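Local coordinates for dihydropyrimidinase (Brevibacillus agri, PDB 3SFW), which probably catalyses the reversible, zinc-dependent hydrolytic ring opening of dihydropyrimidines to N-carbamoyl beta-amino acids, at residues A[24-29]-A[449-454]; A[272-277]-A[283-288]; A[279-284]-A[319-324]. All blocks are in the same frame, centred on the assembly; numbering follows the deposited sequence.

Contact 1 of 3, residues A[24-29]-A[449-454]; sequences DGEKVV and AGRYVK
The carboxylate of Glu-26 meets the NH1 edge of the Arg-451 guanidinium, the two side chains coming from opposite directions across a wide gap between their backbones. OE1 of Glu-26 accepts the bond from NH1 of Arg-451, 2.7 Å away, through its syn lone pair. The bond is part of a salt bridge but not straight (N-H...O 138°), and OE1 stands 19° out of the guanidinium plane. With the two flat groups turned 44° apart, the pair is linked at one corner rather than in a coplanar two-pronged bridge. The long arms suit the distance: Glu-26 runs out extended beyond CG, while Arg-451 bends on its way. OE2 of Glu-26 forms a second salt bridge with NH1 of Arg-433, so one carboxylate serves two arginines that lie close together. Were this an alanine, the two arginines would probably be left close together with no carboxylate to offset their charge. Glu-26 occupies the third position of a type II' beta turn, Asp-24 to Lys-27, and Gly-25 supplies the positive phi needed at the second. This is the classic two-residue connection of a beta-hairpin, here joining strands 20-24 and 27-32.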
ATOM      1  N   ASP A  24      49.055   9.956 -12.236  1.00 16.13           N
ATOM      2  CA  ASP A  24      50.044  10.221 -13.309  1.00 19.03           C
ATOM      3  C   ASP A  24      49.273  10.835 -14.454  1.00 17.22           C
ATOM      4  O   ASP A  24      48.354  10.230 -14.987  1.00 15.02           O
ATOM      5  CB  ASP A  24      50.731   8.920 -13.759  1.00 20.72           C
ATOM      6  CG  ASP A  24      51.917   9.166 -14.728  1.00 26.64           C
ATOM      7  OD1 ASP A  24      52.199  10.318 -15.080  1.00 23.36           O
ATOM      8  OD2 ASP A  24      52.599   8.196 -15.083  1.00 29.66           O
ATOM      9  N   GLY A  25      49.487  12.126 -14.693  1.00 17.16           N
ATOM     10  CA  GLY A  25      48.716  12.761 -15.734  1.00 15.24           C
ATOM     11  C   GLY A  25      47.272  12.987 -15.240  1.00 15.37           C
ATOM     12  O   GLY A  25      47.078  13.579 -14.193  1.00 17.37           O
ATOM     13  N   GLU A  26      46.290  12.487 -15.987  1.00 12.81           N
ATOM     14  CA  GLU A  26      44.869  12.798 -15.694  1.00 12.55           C
ATOM     15  C   GLU A  26      44.204  11.727 -14.817  1.00 14.84           C
ATOM     16  O   GLU A  26      43.046  11.891 -14.435  1.00 15.99           O
ATOM     17  CB  GLU A  26      44.091  12.934 -16.987  1.00 16.64           C
ATOM     18  CG  GLU A  26      44.594  14.079 -17.905  1.00 18.43           C
ATOM     19  CD  GLU A  26      43.533  14.504 -18.900  1.00 21.17           C
ATOM     20  OE1 GLU A  26      42.875  13.645 -19.473  1.00 23.42           O
ATOM     21  OE2 GLU A  26      43.319  15.697 -19.041  1.00 27.23           O
ATOM     22  N   LYS A  27      44.923  10.645 -14.551  1.00 15.75           N
ATOM     23  CA  LYS A  27      44.296   9.400 -14.059  1.00 15.39           C
ATOM     24  C   LYS A  27      44.987   8.853 -12.815  1.00 14.75           C
ATOM     25  O   LYS A  27      46.190   9.085 -12.564  1.00 15.18           O
ATOM     26  CB  LYS A  27      44.321   8.351 -15.162  1.00 20.42           C
ATOM     27  CG  LYS A  27      43.152   8.569 -16.142  1.00 23.66           C
ATOM     28  CD  LYS A  27      43.161   7.575 -17.230  1.00 29.58           C
ATOM     29  CE  LYS A  27      42.353   8.068 -18.390  1.00 30.06           C
ATOM     30  NZ  LYS A  27      42.471   7.051 -19.497  1.00 37.10           N
ATOM     31  N   VAL A  28      44.212   8.163 -11.989  1.00 13.03           N
ATOM     32  CA  VAL A  28      44.798   7.441 -10.873  1.00 12.50           C
ATOM     33  C   VAL A  28      45.479   6.193 -11.413  1.00 13.14           C
ATOM     34  O   VAL A  28      44.896   5.499 -12.241  1.00 15.28           O
ATOM     35  CB  VAL A  28      43.699   7.027  -9.886  1.00 13.41           C
ATOM     36  CG1 VAL A  28      44.294   6.124  -8.782  1.00 12.95           C
ATOM     37  CG2 VAL A  28      43.041   8.304  -9.256  1.00 11.57           C
ATOM     38  N   VAL A  29      46.745   5.979 -11.033  1.00 14.02           N
ATOM     39  CA  VAL A  29      47.506   4.814 -11.535  1.00 15.68           C
ATOM     40  C   VAL A  29      47.902   3.811 -10.457  1.00 14.79           C
ATOM     41  O   VAL A  29      48.189   2.644 -10.782  1.00 16.69           O
ATOM     42  CB  VAL A  29      48.769   5.235 -12.373  1.00 16.42           C
ATOM     43  CG1 VAL A  29      48.328   5.989 -13.631  1.00 15.30           C
ATOM     44  CG2 VAL A  29      49.734   6.019 -11.513  1.00 17.63           C
ATOM     45  N   ALA A 449      39.445  24.999 -18.553  1.00 14.57           N
ATOM     46  CA  ALA A 449      40.102  23.736 -18.188  1.00 13.78           C
ATOM     47  C   ALA A 449      39.161  22.528 -18.325  1.00 12.82           C
ATOM     48  O   ALA A 449      39.605  21.381 -18.556  1.00 14.27           O
ATOM     49  CB  ALA A 449      40.631  23.820 -16.758  1.00 14.47           C
ATOM     50  N   GLY A 450      37.897  22.764 -17.990  1.00 11.95           N
ATOM     51  CA  GLY A 450      36.871  21.722 -17.998  1.00  9.82           C
ATOM     52  C   GLY A 450      36.605  21.205 -19.384  1.00 13.34           C
ATOM     53  O   GLY A 450      36.799  21.917 -20.375  1.00 15.72           O
ATOM     54  N   ARG A 451      36.265  19.914 -19.470  1.00 11.72           N
ATOM     55  CA  ARG A 451      35.955  19.254 -20.756  1.00 12.52           C
ATOM     56  C   ARG A 451      34.557  18.651 -20.769  1.00 12.76           C
ATOM     57  O   ARG A 451      34.031  18.230 -19.735  1.00 14.51           O
ATOM     58  CB  ARG A 451      36.953  18.127 -21.079  1.00 17.63           C
ATOM     59  CG  ARG A 451      38.388  18.649 -21.131  1.00 26.71           C
ATOM     60  CD  ARG A 451      39.214  17.898 -22.138  1.00 34.54           C
ATOM     61  NE  ARG A 451      39.545  16.574 -21.657  1.00 37.35           N
ATOM     62  CZ  ARG A 451      40.792  16.146 -21.437  1.00 40.50           C
ATOM     63  NH1 ARG A 451      40.991  14.919 -20.970  1.00 38.60           N
ATOM     64  NH2 ARG A 451      41.832  16.939 -21.674  1.00 38.45           N
ATOM     65  N   TYR A 452      33.983  18.613 -21.964  1.00 13.55           N
ATOM     66  CA  TYR A 452      32.661  18.014 -22.173  1.00 12.13           C
ATOM     67  C   TYR A 452      32.805  16.512 -22.023  1.00 15.88           C
ATOM     68  O   TYR A 452      33.770  15.923 -22.539  1.00 17.41           O
ATOM     69  CB  TYR A 452      32.144  18.338 -23.603  1.00 13.13           C
ATOM     70  CG  TYR A 452      30.844  17.608 -23.914  1.00 12.32           C
ATOM     71  CD1 TYR A 452      29.656  17.982 -23.275  1.00 11.78           C
ATOM     72  CD2 TYR A 452      30.787  16.571 -24.875  1.00 14.25           C
ATOM     73  CE1 TYR A 452      28.455  17.313 -23.524  1.00 13.81           C
ATOM     74  CE2 TYR A 452      29.603  15.864 -25.086  1.00 13.61           C
ATOM     75  CZ  TYR A 452      28.444  16.252 -24.425  1.00 14.54           C
ATOM     76  OH  TYR A 452      27.261  15.619 -24.659  1.00 15.24           O
ATOM     77  N   VAL A 453      31.836  15.886 -21.363  1.00 13.44           N
ATOM     78  CA  VAL A 453      31.841  14.418 -21.192  1.00 14.63           C
ATOM     79  C   VAL A 453      30.775  13.772 -22.056  1.00 14.21           C
ATOM     80  O   VAL A 453      29.593  14.139 -21.960  1.00 12.91           O
ATOM     81  CB  VAL A 453      31.551  14.054 -19.710  1.00 14.59           C
ATOM     82  CG1 VAL A 453      31.568  12.505 -19.530  1.00 16.16           C
ATOM     83  CG2 VAL A 453      32.631  14.707 -18.838  1.00 19.04           C
ATOM     84  N   LYS A 454      31.197  12.934 -23.009  1.00 13.32           N
ATOM     85  CA  LYS A 454      30.243  12.199 -23.876  1.00 14.61           C
ATOM     86  C   LYS A 454      29.817  10.944 -23.134  1.00 16.64           C
ATOM     87  O   LYS A 454      30.674  10.147 -22.732  1.00 17.48           O
ATOM     88  CB  LYS A 454      30.911  11.799 -25.232  1.00 21.21           C
ATOM     89  CG  LYS A 454      30.960  12.912 -26.307  1.00 31.56           C
ATOM     90  CD  LYS A 454      31.522  12.362 -27.664  1.00 36.19           C
ATOM     91  CE  LYS A 454      30.982  13.101 -28.945  1.00 39.64           C
ATOM     92  NZ  LYS A 454      30.667  14.573 -28.814  1.00 37.73           N
TER

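Contact 2 of 3, residues A[272-277]-A[283-288]; sequences ITALEK and AKYVWS
Two short 3-10 turns bring the backbones close at Leu-275 and Tyr-285, whose CA atoms are 5.8 Å apart, yet no hydrogen bond joins the segments and side-chain packing does the work. The ring of Tyr-285 is the centrepiece. Ala-274 sets its CB over one face in a CH-pi contact, 3.7 Å from the ring centroid and 16° off the normal; a small methyl suits a place where the ring lies almost against the turn. Farther out, the last methylenes of Lys-277, CD and CE, pass the ring obliquely, CE 3.6 Å from CE2 of Tyr-285. CG of Tyr-285 is anti to its carbonyl carbon (chi1 -63°), which lays the ring along the 272-277 turn and sends OH beyond it to donate to the carbonyl of Pro-417. Leu-275 packs at the base of the tyrosine side chain: its CG lies 4.1 Å from CB of Tyr-285, while CD2 meets CG2 of Val-286 at 3.7 Å, the two branched chains crossing at about a right angle. Both turns belong to the long connection between helices 265-269 and 295-305; Leu-275 also leans on Ile-206 of helix 206-210, and Val-286 on the loop residue Asn-337.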
ATOM      1  N   ILE A 272       8.595  24.898   4.169  1.00 12.64           N
ATOM      2  CA  ILE A 272       7.685  25.821   3.518  1.00 12.88           C
ATOM      3  C   ILE A 272       7.639  27.136   4.321  1.00 16.53           C
ATOM      4  O   ILE A 272       7.367  28.183   3.768  1.00 15.13           O
ATOM      5  CB  ILE A 272       6.274  25.198   3.458  1.00 13.68           C
ATOM      6  CG1 ILE A 272       5.306  26.059   2.627  1.00 14.73           C
ATOM      7  CG2 ILE A 272       5.707  24.880   4.897  1.00 13.40           C
ATOM      8  CD1 ILE A 272       3.923  25.402   2.451  1.00 13.17           C
ATOM      9  N   THR A 273       7.926  27.087   5.625  1.00 14.55           N
ATOM     10  CA  THR A 273       7.906  28.344   6.398  1.00 15.97           C
ATOM     11  C   THR A 273       8.907  29.421   5.920  1.00 16.73           C
ATOM     12  O   THR A 273       8.734  30.620   6.210  1.00 16.36           O
ATOM     13  CB  THR A 273       8.064  28.141   7.952  1.00 17.18           C
ATOM     14  OG1 THR A 273       9.335  27.551   8.254  1.00 16.21           O
ATOM     15  CG2 THR A 273       6.910  27.287   8.514  1.00 16.19           C
ATOM     16  N   ALA A 274       9.961  29.021   5.210  1.00 14.00           N
ATOM     17  CA  ALA A 274      10.957  30.008   4.742  1.00 12.96           C
ATOM     18  C   ALA A 274      10.284  31.016   3.774  1.00 12.53           C
ATOM     19  O   ALA A 274      10.780  32.130   3.586  1.00 17.25           O
ATOM     20  CB  ALA A 274      12.145  29.313   4.040  1.00 13.41           C
ATOM     21  N   LEU A 275       9.223  30.577   3.105  1.00 14.32           N
ATOM     22  CA  LEU A 275       8.599  31.424   2.094  1.00 13.43           C
ATOM     23  C   LEU A 275       7.790  32.532   2.752  1.00 15.38           C
ATOM     24  O   LEU A 275       7.278  33.417   2.049  1.00 14.71           O
ATOM     25  CB  LEU A 275       7.681  30.620   1.165  1.00 14.61           C
ATOM     26  CG  LEU A 275       8.572  30.008   0.064  1.00 20.71           C
ATOM     27  CD1 LEU A 275       8.768  28.548   0.393  1.00 25.82           C
ATOM     28  CD2 LEU A 275       7.995  30.166  -1.317  1.00 25.67           C
ATOM     29  N   GLU A 276       7.566  32.386   4.060  1.00 16.23           N
ATOM     30  CA  GLU A 276       6.758  33.377   4.808  1.00 19.14           C
ATOM     31  C   GLU A 276       7.602  34.542   5.283  1.00 20.01           C
ATOM     32  O   GLU A 276       7.058  35.497   5.873  1.00 21.07           O
ATOM     33  CB  GLU A 276       6.076  32.742   6.027  1.00 17.74           C
ATOM     34  CG  GLU A 276       5.090  31.635   5.749  1.00 23.60           C
ATOM     35  CD  GLU A 276       4.790  30.836   7.047  1.00 29.66           C
ATOM     36  OE1 GLU A 276       5.007  31.374   8.157  1.00 33.07           O
ATOM     37  OE2 GLU A 276       4.365  29.686   6.965  1.00 27.79           O
ATOM     38  N   LYS A 277       8.915  34.485   5.058  1.00 17.04           N
ATOM     39  CA  LYS A 277       9.782  35.554   5.585  1.00 19.60           C
ATOM     40  C   LYS A 277       9.333  36.886   5.014  1.00 21.63           C
ATOM     41  O   LYS A 277       9.092  37.003   3.817  1.00 20.58           O
ATOM     42  CB  LYS A 277      11.266  35.331   5.297  1.00 19.78           C
ATOM     43  CG  LYS A 277      11.896  34.133   5.990  1.00 18.24           C
ATOM     44  CD  LYS A 277      13.274  33.870   5.356  1.00 23.00           C
ATOM     45  CE  LYS A 277      13.943  32.613   5.940  1.00 26.97           C
ATOM     46  NZ  LYS A 277      14.353  32.806   7.380  1.00 25.85           N
ATOM     47  N   ALA A 283      10.884  35.476  -1.298  1.00 14.75           N
ATOM     48  CA  ALA A 283      11.171  35.263  -2.748  1.00 16.08           C
ATOM     49  C   ALA A 283      12.523  34.575  -2.946  1.00 15.31           C
ATOM     50  O   ALA A 283      12.747  33.901  -3.968  1.00 13.66           O
ATOM     51  CB  ALA A 283      11.142  36.568  -3.516  1.00 15.66           C
ATOM     52  N   LYS A 284      13.417  34.730  -1.980  1.00 14.27           N
ATOM     53  CA  LYS A 284      14.701  33.987  -2.005  1.00 13.02           C
ATOM     54  C   LYS A 284      14.510  32.461  -2.066  1.00 14.09           C
ATOM     55  O   LYS A 284      15.418  31.737  -2.525  1.00 14.41           O
ATOM     56  CB  LYS A 284      15.500  34.316  -0.766  1.00 13.37           C
ATOM     57  CG  LYS A 284      16.071  35.745  -0.774  1.00 14.78           C
ATOM     58  CD  LYS A 284      16.821  36.029   0.541  1.00 16.02           C
ATOM     59  CE  LYS A 284      17.602  37.329   0.454  1.00 16.78           C
ATOM     60  NZ  LYS A 284      18.293  37.677   1.762  1.00 16.04           N
ATOM     61  N   TYR A 285      13.367  31.990  -1.562  1.00 13.16           N
ATOM     62  CA  TYR A 285      13.123  30.538  -1.429  1.00 11.43           C
ATOM     63  C   TYR A 285      12.120  30.029  -2.444  1.00 13.29           C
ATOM     64  O   TYR A 285      11.605  28.911  -2.302  1.00 14.19           O
ATOM     65  CB  TYR A 285      12.621  30.207   0.007  1.00 10.13           C
ATOM     66  CG  TYR A 285      13.669  30.553   1.024  1.00 14.12           C
ATOM     67  CD1 TYR A 285      14.665  29.629   1.348  1.00 12.68           C
ATOM     68  CD2 TYR A 285      13.768  31.867   1.550  1.00 14.69           C
ATOM     69  CE1 TYR A 285      15.716  29.969   2.207  1.00 16.79           C
ATOM     70  CE2 TYR A 285      14.802  32.204   2.441  1.00 15.70           C
ATOM     71  CZ  TYR A 285      15.783  31.238   2.751  1.00 16.54           C
ATOM     72  OH  TYR A 285      16.858  31.533   3.581  1.00 18.43           O
ATOM     73  N   VAL A 286      11.833  30.847  -3.460  1.00 13.87           N
ATOM     74  CA  VAL A 286      10.865  30.454  -4.499  1.00 11.82           C
ATOM     75  C   VAL A 286      11.597  29.642  -5.606  1.00 12.20           C
ATOM     76  O   VAL A 286      12.538  30.117  -6.196  1.00 11.77           O
ATOM     77  CB  VAL A 286      10.199  31.721  -5.131  1.00 13.29           C
ATOM     78  CG1 VAL A 286       9.499  31.366  -6.484  1.00 14.39           C
ATOM     79  CG2 VAL A 286       9.190  32.293  -4.125  1.00 13.18           C
ATOM     80  N   TRP A 287      11.252  28.365  -5.671  1.00 12.91           N
ATOM     81  CA  TRP A 287      11.755  27.393  -6.679  1.00 12.93           C
ATOM     82  C   TRP A 287      10.726  26.287  -6.666  1.00 11.91           C
ATOM     83  O   TRP A 287       9.825  26.288  -5.806  1.00 13.28           O
ATOM     84  CB  TRP A 287      13.140  26.828  -6.301  1.00 12.32           C
ATOM     85  CG  TRP A 287      13.277  26.413  -4.849  1.00  9.24           C
ATOM     86  CD1 TRP A 287      12.665  25.363  -4.237  1.00 11.12           C
ATOM     87  CD2 TRP A 287      14.174  26.997  -3.879  1.00 10.36           C
ATOM     88  NE1 TRP A 287      13.120  25.262  -2.909  1.00 10.59           N
ATOM     89  CE2 TRP A 287      14.037  26.260  -2.682  1.00 11.68           C
ATOM     90  CE3 TRP A 287      15.043  28.120  -3.904  1.00 12.52           C
ATOM     91  CZ2 TRP A 287      14.742  26.605  -1.503  1.00 12.04           C
ATOM     92  CZ3 TRP A 287      15.798  28.411  -2.777  1.00 11.90           C
ATOM     93  CH2 TRP A 287      15.677  27.630  -1.601  1.00 13.80           C
ATOM     94  N   SER A 288      10.775  25.387  -7.659  1.00 11.59           N
ATOM     95  CA  SER A 288       9.663  24.434  -7.833  1.00  9.35           C
ATOM     96  C   SER A 288      10.254  23.048  -7.995  1.00 13.09           C
ATOM     97  O   SER A 288      11.309  22.936  -8.569  1.00 13.36           O
ATOM     98  CB  SER A 288       8.868  24.766  -9.097  1.00 13.76           C
ATOM     99  OG  SER A 288       8.289  26.072  -8.977  1.00 15.43           O
TER

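Contact 3 of 3, residues A[279-284]-A[319-324]; sequences DFEGAK and FNFSGQ
Phe-321 pushes its ring against the loop and 3-10 turn of 279-284, and every ring atom has a neighbour there, some of them shared. Its CB lies beside CE of Lys-284. Because CG is swung anti to the backbone N (chi1 -176°), the ring reaches out across the gap, and CG comes 3.8 Å from the same CE of Lys-284, which CD2 also meets. On the other rim, CD1 is 3.6 Å from CG of Lys-284, whose extended chain crosses the ring at about a right angle and sets CE over one face. CE1, next along, lies closest to the turn: the carbonyl O of Phe-280 is 3.3 Å from it in the plane of the ring, where the slightly positive C-H edge suits an oxygen. The same CE1 is 3.5 Å from CD2 of Phe-280. The rings of Phe-280 and Phe-321 are nearly parallel (26° between planes) but slid past one another, with centroids 5.8 Å apart and little overlap. CE2 of Phe-321 is met obliquely by OE2 of Glu-281, 3.6 Å away, and CZ, at the tip, has both this oxygen and the Phe-280 carbonyl O as neighbours.

The charged tips complete the site. NZ of Lys-284 stands over the face of the Phe-321 ring, 5.0 Å from its centroid, in a cation-pi interaction, and also forms a salt bridge to OE1 of Glu-281. Glutamate thus steers the ammonium while the lysine methylenes supply the greasy contact, a double role that suits a long aliphatic chain ending in a charge. At the base of the ring, the N-H groups of Phe-321 and Ser-322 are held by the carboxylate of Asp-414. No hydrogen bond crosses between the segments, so their association rests on aromatic, CH-pi and cation-pi forces, with an ion pair tying lysine and glutamate together beside the ring.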
ATOM      1  N   ASP A 279       8.978  41.175   4.088  1.00 22.41           N
ATOM      2  CA  ASP A 279       9.801  42.158   3.386  1.00 21.87           C
ATOM      3  C   ASP A 279      10.300  41.545   2.069  1.00 19.91           C
ATOM      4  O   ASP A 279      11.448  41.779   1.688  1.00 20.79           O
ATOM      5  CB  ASP A 279      11.057  42.509   4.204  1.00 27.08           C
ATOM      6  CG  ASP A 279      10.757  43.295   5.466  1.00 32.96           C
ATOM      7  OD1 ASP A 279       9.918  44.212   5.413  1.00 35.18           O
ATOM      8  OD2 ASP A 279      11.425  43.024   6.492  1.00 36.85           O
ATOM      9  N   PHE A 280       9.485  40.663   1.496  1.00 19.76           N
ATOM     10  CA  PHE A 280       9.801  39.962   0.238  1.00 18.79           C
ATOM     11  C   PHE A 280      10.888  38.913   0.379  1.00 20.99           C
ATOM     12  O   PHE A 280      11.258  38.277  -0.650  1.00 18.94           O
ATOM     13  CB  PHE A 280      10.187  40.963  -0.859  1.00 19.14           C
ATOM     14  CG  PHE A 280      10.046  40.426  -2.281  1.00 17.48           C
ATOM     15  CD1 PHE A 280       8.849  39.884  -2.718  1.00 15.62           C
ATOM     16  CD2 PHE A 280      11.151  40.394  -3.131  1.00 17.86           C
ATOM     17  CE1 PHE A 280       8.713  39.377  -4.047  1.00 15.76           C
ATOM     18  CE2 PHE A 280      11.030  39.861  -4.470  1.00 17.41           C
ATOM     19  CZ  PHE A 280       9.800  39.357  -4.899  1.00 16.82           C
ATOM     20  N   GLU A 281      11.413  38.705   1.597  1.00 18.32           N
ATOM     21  CA  GLU A 281      12.559  37.773   1.772  1.00 18.79           C
ATOM     22  C   GLU A 281      12.198  36.360   1.334  1.00 16.84           C
ATOM     23  O   GLU A 281      13.074  35.590   0.877  1.00 15.40           O
ATOM     24  CB  GLU A 281      13.083  37.726   3.219  1.00 19.78           C
ATOM     25  CG  GLU A 281      13.865  38.947   3.630  1.00 23.16           C
ATOM     26  CD  GLU A 281      15.325  38.939   3.161  1.00 25.92           C
ATOM     27  OE1 GLU A 281      16.067  37.969   3.423  1.00 26.05           O
ATOM     28  OE2 GLU A 281      15.767  39.993   2.670  1.00 32.34           O
ATOM     29  N   GLY A 282      10.906  36.057   1.417  1.00 16.03           N
ATOM     30  CA  GLY A 282      10.359  34.761   0.998  1.00 15.12           C
ATOM     31  C   GLY A 282      10.718  34.439  -0.465  1.00 16.63           C
ATOM     32  O   GLY A 282      10.803  33.255  -0.826  1.00 15.84           O
ATOM     33  N   ALA A 283      10.884  35.476  -1.298  1.00 14.75           N
ATOM     34  CA  ALA A 283      11.171  35.263  -2.748  1.00 16.08           C
ATOM     35  C   ALA A 283      12.523  34.575  -2.946  1.00 15.31           C
ATOM     36  O   ALA A 283      12.747  33.901  -3.968  1.00 13.66           O
ATOM     37  CB  ALA A 283      11.142  36.568  -3.516  1.00 15.66           C
ATOM     38  N   LYS A 284      13.417  34.730  -1.980  1.00 14.27           N
ATOM     39  CA  LYS A 284      14.701  33.987  -2.005  1.00 13.02           C
ATOM     40  C   LYS A 284      14.510  32.461  -2.066  1.00 14.09           C
ATOM     41  O   LYS A 284      15.418  31.737  -2.525  1.00 14.41           O
ATOM     42  CB  LYS A 284      15.500  34.316  -0.766  1.00 13.37           C
ATOM     43  CG  LYS A 284      16.071  35.745  -0.774  1.00 14.78           C
ATOM     44  CD  LYS A 284      16.821  36.029   0.541  1.00 16.02           C
ATOM     45  CE  LYS A 284      17.602  37.329   0.454  1.00 16.78           C
ATOM     46  NZ  LYS A 284      18.293  37.677   1.762  1.00 16.04           N
ATOM     47  N   PHE A 319      19.112  33.251  -9.094  1.00 13.22           N
ATOM     48  CA  PHE A 319      18.758  34.617  -9.506  1.00 14.32           C
ATOM     49  C   PHE A 319      19.017  35.508  -8.308  1.00 13.29           C
ATOM     50  O   PHE A 319      18.631  35.166  -7.175  1.00 14.94           O
ATOM     51  CB  PHE A 319      17.271  34.674  -9.847  1.00 16.17           C
ATOM     52  CG  PHE A 319      16.873  33.779 -10.992  1.00 14.91           C
ATOM     53  CD1 PHE A 319      17.091  34.185 -12.314  1.00 15.99           C
ATOM     54  CD2 PHE A 319      16.295  32.522 -10.753  1.00 16.40           C
ATOM     55  CE1 PHE A 319      16.766  33.336 -13.391  1.00 13.85           C
ATOM     56  CE2 PHE A 319      15.919  31.666 -11.839  1.00 15.23           C
ATOM     57  CZ  PHE A 319      16.114  32.105 -13.161  1.00 14.77           C
ATOM     58  N   ASN A 320      19.644  36.653  -8.542  1.00 15.72           N
ATOM     59  CA  ASN A 320      19.815  37.619  -7.474  1.00 14.79           C
ATOM     60  C   ASN A 320      18.478  38.022  -6.849  1.00 14.77           C
ATOM     61  O   ASN A 320      17.460  38.174  -7.524  1.00 14.67           O
ATOM     62  CB  ASN A 320      20.518  38.873  -8.009  1.00 13.53           C
ATOM     63  CG  ASN A 320      21.926  38.606  -8.387  1.00 15.64           C
ATOM     64  OD1 ASN A 320      22.766  38.378  -7.527  1.00 15.89           O
ATOM     65  ND2 ASN A 320      22.200  38.568  -9.701  1.00 15.77           N
ATOM     66  N   PHE A 321      18.520  38.272  -5.552  1.00 13.21           N
ATOM     67  CA  PHE A 321      17.377  38.805  -4.844  1.00 11.73           C
ATOM     68  C   PHE A 321      17.071  40.208  -5.371  1.00 14.42           C
ATOM     69  O   PHE A 321      15.924  40.508  -5.716  1.00 16.48           O
ATOM     70  CB  PHE A 321      17.710  38.912  -3.367  1.00 13.98           C
ATOM     71  CG  PHE A 321      16.533  39.377  -2.527  1.00 15.45           C
ATOM     72  CD1 PHE A 321      15.301  38.764  -2.636  1.00 18.15           C
ATOM     73  CD2 PHE A 321      16.672  40.444  -1.647  1.00 20.42           C
ATOM     74  CE1 PHE A 321      14.220  39.169  -1.853  1.00 22.43           C
ATOM     75  CE2 PHE A 321      15.598  40.838  -0.847  1.00 23.37           C
ATOM     76  CZ  PHE A 321      14.381  40.204  -0.955  1.00 23.26           C
ATOM     77  N   SER A 322      18.103  41.034  -5.464  1.00 16.48           N
ATOM     78  CA  SER A 322      17.923  42.374  -6.031  1.00 19.84           C
ATOM     79  C   SER A 322      17.785  42.295  -7.558  1.00 17.90           C
ATOM     80  O   SER A 322      18.597  41.628  -8.263  1.00 20.16           O
ATOM     81  CB  SER A 322      19.087  43.292  -5.642  1.00 23.49           C
ATOM     82  OG  SER A 322      19.010  44.516  -6.346  1.00 27.82           O
ATOM     83  N   GLY A 323      16.758  42.945  -8.078  1.00 19.22           N
ATOM     84  CA  GLY A 323      16.588  43.010  -9.515  1.00 17.82           C
ATOM     85  C   GLY A 323      15.836  41.803 -10.057  1.00 18.56           C
ATOM     86  O   GLY A 323      14.735  41.948 -10.619  1.00 21.02           O
ATOM     87  N   GLN A 324      16.417  40.600  -9.889  1.00 16.63           N
ATOM     88  CA  GLN A 324      15.885  39.455 -10.573  1.00 14.71           C
ATOM     89  C   GLN A 324      14.712  38.869  -9.806  1.00 11.66           C
ATOM     90  O   GLN A 324      13.626  38.769 -10.344  1.00 13.59           O
ATOM     91  CB  GLN A 324      16.988  38.392 -10.806  1.00 13.11           C
ATOM     92  CG  GLN A 324      18.000  38.868 -11.842  1.00 17.34           C
ATOM     93  CD  GLN A 324      19.026  37.815 -12.142  1.00 15.99           C
ATOM     94  OE1 GLN A 324      19.830  37.453 -11.271  1.00 17.72           O
ATOM     95  NE2 GLN A 324      19.011  37.306 -13.370  1.00 14.91           N
TER

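Contacts 2 and 3 are neighbours, their centres about 10 Å apart, and they share Ala-283 and Lys-284: one continuous connection packs on itself in contact 2 and receives Phe-321 from helix 321-325 in contact 3. A probable hydrogen bond from Gly-282 N to Lys-277 O (3.2 Å) ties them further. Contact 2 is largely buried and apolar; contact 3, nearer the surface, adds charge to its aromatic packing. Contact 1 lies on the opposite side of the chain's centre, about 38 to 39 Å from the others between centres. There, at the surface, a single ion pair replaces packing, linking the N-terminal hairpin to the C-terminal tail around the sequence that holds both other contacts.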